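Local coordinates for 47 KDA membrane antigen (Treponema pallidum, PDB 1O75), which binds penicillin and shows zinc-dependent carboxypeptidase activity on synthetic depsipeptides, possibly decreasing peptidoglycan cross-linking as a membrane-bound lipoprotein, at residues 246-249 with 250-254. The protein carries 2 engineered substitutions. Numbering follows the deposited sequence.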
loop_
_atom_site.group_PDB
_atom_site.type_symbol
_atom_site.label_atom_id
_atom_site.label_comp_id
_atom_site.label_asym_id
_atom_site.label_seq_id
_atom_site.Cartn_x
_atom_site.Cartn_y
_atom_site.Cartn_z
ATOM N N ARG B 246 12.101 3.581 -11.184
ATOM C CA ARG B 246 13.013 2.883 -12.078
ATOM C C ARG B 246 14.228 2.287 -11.351
ATOM O O ARG B 246 14.647 1.168 -11.645
ATOM C CB ARG B 246 13.482 3.823 -13.193
ATOM C CG ARG B 246 14.611 3.252 -14.035
ATOM C CD ARG B 246 14.451 3.653 -15.489
ATOM N NE ARG B 246 14.025 5.042 -15.595
ATOM C CZ ARG B 246 13.409 5.561 -16.653
ATOM N NH1 ARG B 246 13.146 4.803 -17.713
ATOM N NH2 ARG B 246 13.028 6.835 -16.637
ATOM N N GLU B 247 14.796 3.025 -10.410
ATOM C CA GLU B 247 15.952 2.493 -9.684
ATOM C C GLU B 247 15.563 1.274 -8.831
ATOM O O GLU B 247 16.328 0.326 -8.720
ATOM C CB GLU B 247 16.598 3.588 -8.819
ATOM C CG GLU B 247 17.349 4.656 -9.670
ATOM C CD GLU B 247 17.744 5.877 -8.857
ATOM O OE1 GLU B 247 17.024 6.222 -7.897
ATOM O OE2 GLU B 247 18.768 6.507 -9.181
ATOM N N PHE B 248 14.380 1.287 -8.243
ATOM C CA PHE B 248 13.954 0.150 -7.435
ATOM C C PHE B 248 13.683 -1.047 -8.319
ATOM O O PHE B 248 14.074 -2.174 -8.005
ATOM C CB PHE B 248 12.695 0.481 -6.635
ATOM C CG PHE B 248 12.166 -0.691 -5.851
ATOM C CD1 PHE B 248 12.908 -1.237 -4.797
ATOM C CD2 PHE B 248 10.945 -1.264 -6.182
ATOM C CE1 PHE B 248 12.429 -2.337 -4.086
ATOM C CE2 PHE B 248 10.457 -2.361 -5.483
ATOM C CZ PHE B 248 11.194 -2.900 -4.435
ATOM N N ILE B 249 13.021 -0.817 -9.447
ATOM C CA ILE B 249 12.745 -1.923 -10.346
ATOM C C ILE B 249 14.038 -2.575 -10.856
ATOM O O ILE B 249 14.126 -3.798 -10.957
ATOM C CB ILE B 249 11.855 -1.438 -11.519
ATOM C CG1 ILE B 249 10.455 -1.159 -10.980
ATOM C CG2 ILE B 249 11.788 -2.488 -12.625
ATOM C CD1 ILE B 249 9.805 -2.365 -10.335
ATOM N N ASP B 250 15.044 -1.767 -11.185
ATOM C CA ASP B 250 16.303 -2.331 -11.669
ATOM C C ASP B 250 16.874 -3.248 -10.580
ATOM O O ASP B 250 17.452 -4.292 -10.867
ATOM C CB ASP B 250 17.327 -1.230 -11.985
ATOM C CG ASP B 250 17.043 -0.517 -13.309
ATOM O OD1 ASP B 250 16.347 -1.093 -14.175
ATOM O OD2 ASP B 250 17.536 0.617 -13.500
ATOM N N TYR B 251 16.714 -2.854 -9.329
ATOM C CA TYR B 251 17.225 -3.688 -8.249
ATOM C C TYR B 251 16.453 -5.019 -8.126
ATOM O O TYR B 251 17.064 -6.089 -8.152
ATOM C CB TYR B 251 17.175 -2.946 -6.916
ATOM C CG TYR B 251 17.780 -3.763 -5.771
ATOM C CD1 TYR B 251 19.165 -3.896 -5.647
ATOM C CD2 TYR B 251 16.965 -4.414 -4.833
ATOM C CE1 TYR B 251 19.740 -4.654 -4.612
ATOM C CE2 TYR B 251 17.526 -5.188 -3.787
ATOM C CZ TYR B 251 18.914 -5.300 -3.690
ATOM O OH TYR B 251 19.485 -6.095 -2.718
ATOM N N VAL B 252 15.127 -4.983 -8.014
ATOM C CA VAL B 252 14.425 -6.262 -7.876
ATOM C C VAL B 252 14.589 -7.113 -9.122
ATOM O O VAL B 252 14.527 -8.338 -9.044
ATOM C CB VAL B 252 12.899 -6.099 -7.534
ATOM C CG1 VAL B 252 12.737 -5.498 -6.150
ATOM C CG2 VAL B 252 12.186 -5.208 -8.597
ATOM N N MET B 253 14.836 -6.488 -10.276
ATOM C CA MET B 253 15.003 -7.288 -11.501
ATOM C C MET B 253 16.377 -7.964 -11.514
ATOM O O MET B 253 16.666 -8.775 -12.385
ATOM C CB MET B 253 14.822 -6.432 -12.758
ATOM C CG MET B 253 13.355 -6.046 -13.030
ATOM S SD MET B 253 12.290 -7.496 -13.306
ATOM C CE MET B 253 10.775 -6.930 -12.697
ATOM N N ASN B 254 17.219 -7.613 -10.549
ATOM C CA ASN B 254 18.538 -8.237 -10.411
ATOM C C ASN B 254 18.669 -8.971 -9.068
ATOM O O ASN B 254 19.710 -9.576 -8.755
ATOM C CB ASN B 254 19.617 -7.173 -10.562
ATOM C CG ASN B 254 19.865 -6.845 -12.023
ATOM O OD1 ASN B 254 20.354 -7.688 -12.771
ATOM N ND2 ASN B 254 19.485 -5.650 -12.439
#
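Val252 N donates to Phe248 O in the straightest (166° at the hydrogen, 3.0 Å) of four consecutive i to i+4 backbone bonds, the alpha-helical pattern, which run along nearly the whole of the short helix 245-252. The longest goes from Tyr251 N to Glu247 O, 3.3 Å. Asn254 folds its side chain back and donates ND2 to Asp250 O at 2.9 Å, tilted from the carbonyl plane, so that a side-chain amide takes up a helix carbonyl. The helix, one of few in this mostly beta protein, belongs to the Tp47 domain C family region (E-set clan).

Among the apolar contacts, CG1 of Val252 meets the far end of the Phe248 ring, 3.5 Å from CZ, approaching obliquely. The ring lies there because CG of Phe248 is anti to the backbone N (chi1 176°); the Phe248 side chain also touches Pro292 and lies about 6 Å from a bound 2,3-di-O-sulfo-glucopyranose. Ile249 uses two branches: CD1 reaches Val252 CG2 at 4.1 Å, while CG2 lies alongside Met253 CG at 3.9 Å. Tyr251 sets its ring edge-to-face with Tyr322.

Among the charged groups, Arg246 and Asp250 run side by side, yet NE and OD2 stay 6.0 Å apart. Arg246 bends instead to a salt bridge with Glu116, and Glu247 pairs with Arg237.

Main-chain bonds and short apolar contacts thus order the helix internally; Ile249 and Met253 also seat it against Phe111 of strand 101-114, while Arg246 and Glu247 tie it outward through their salt bridges.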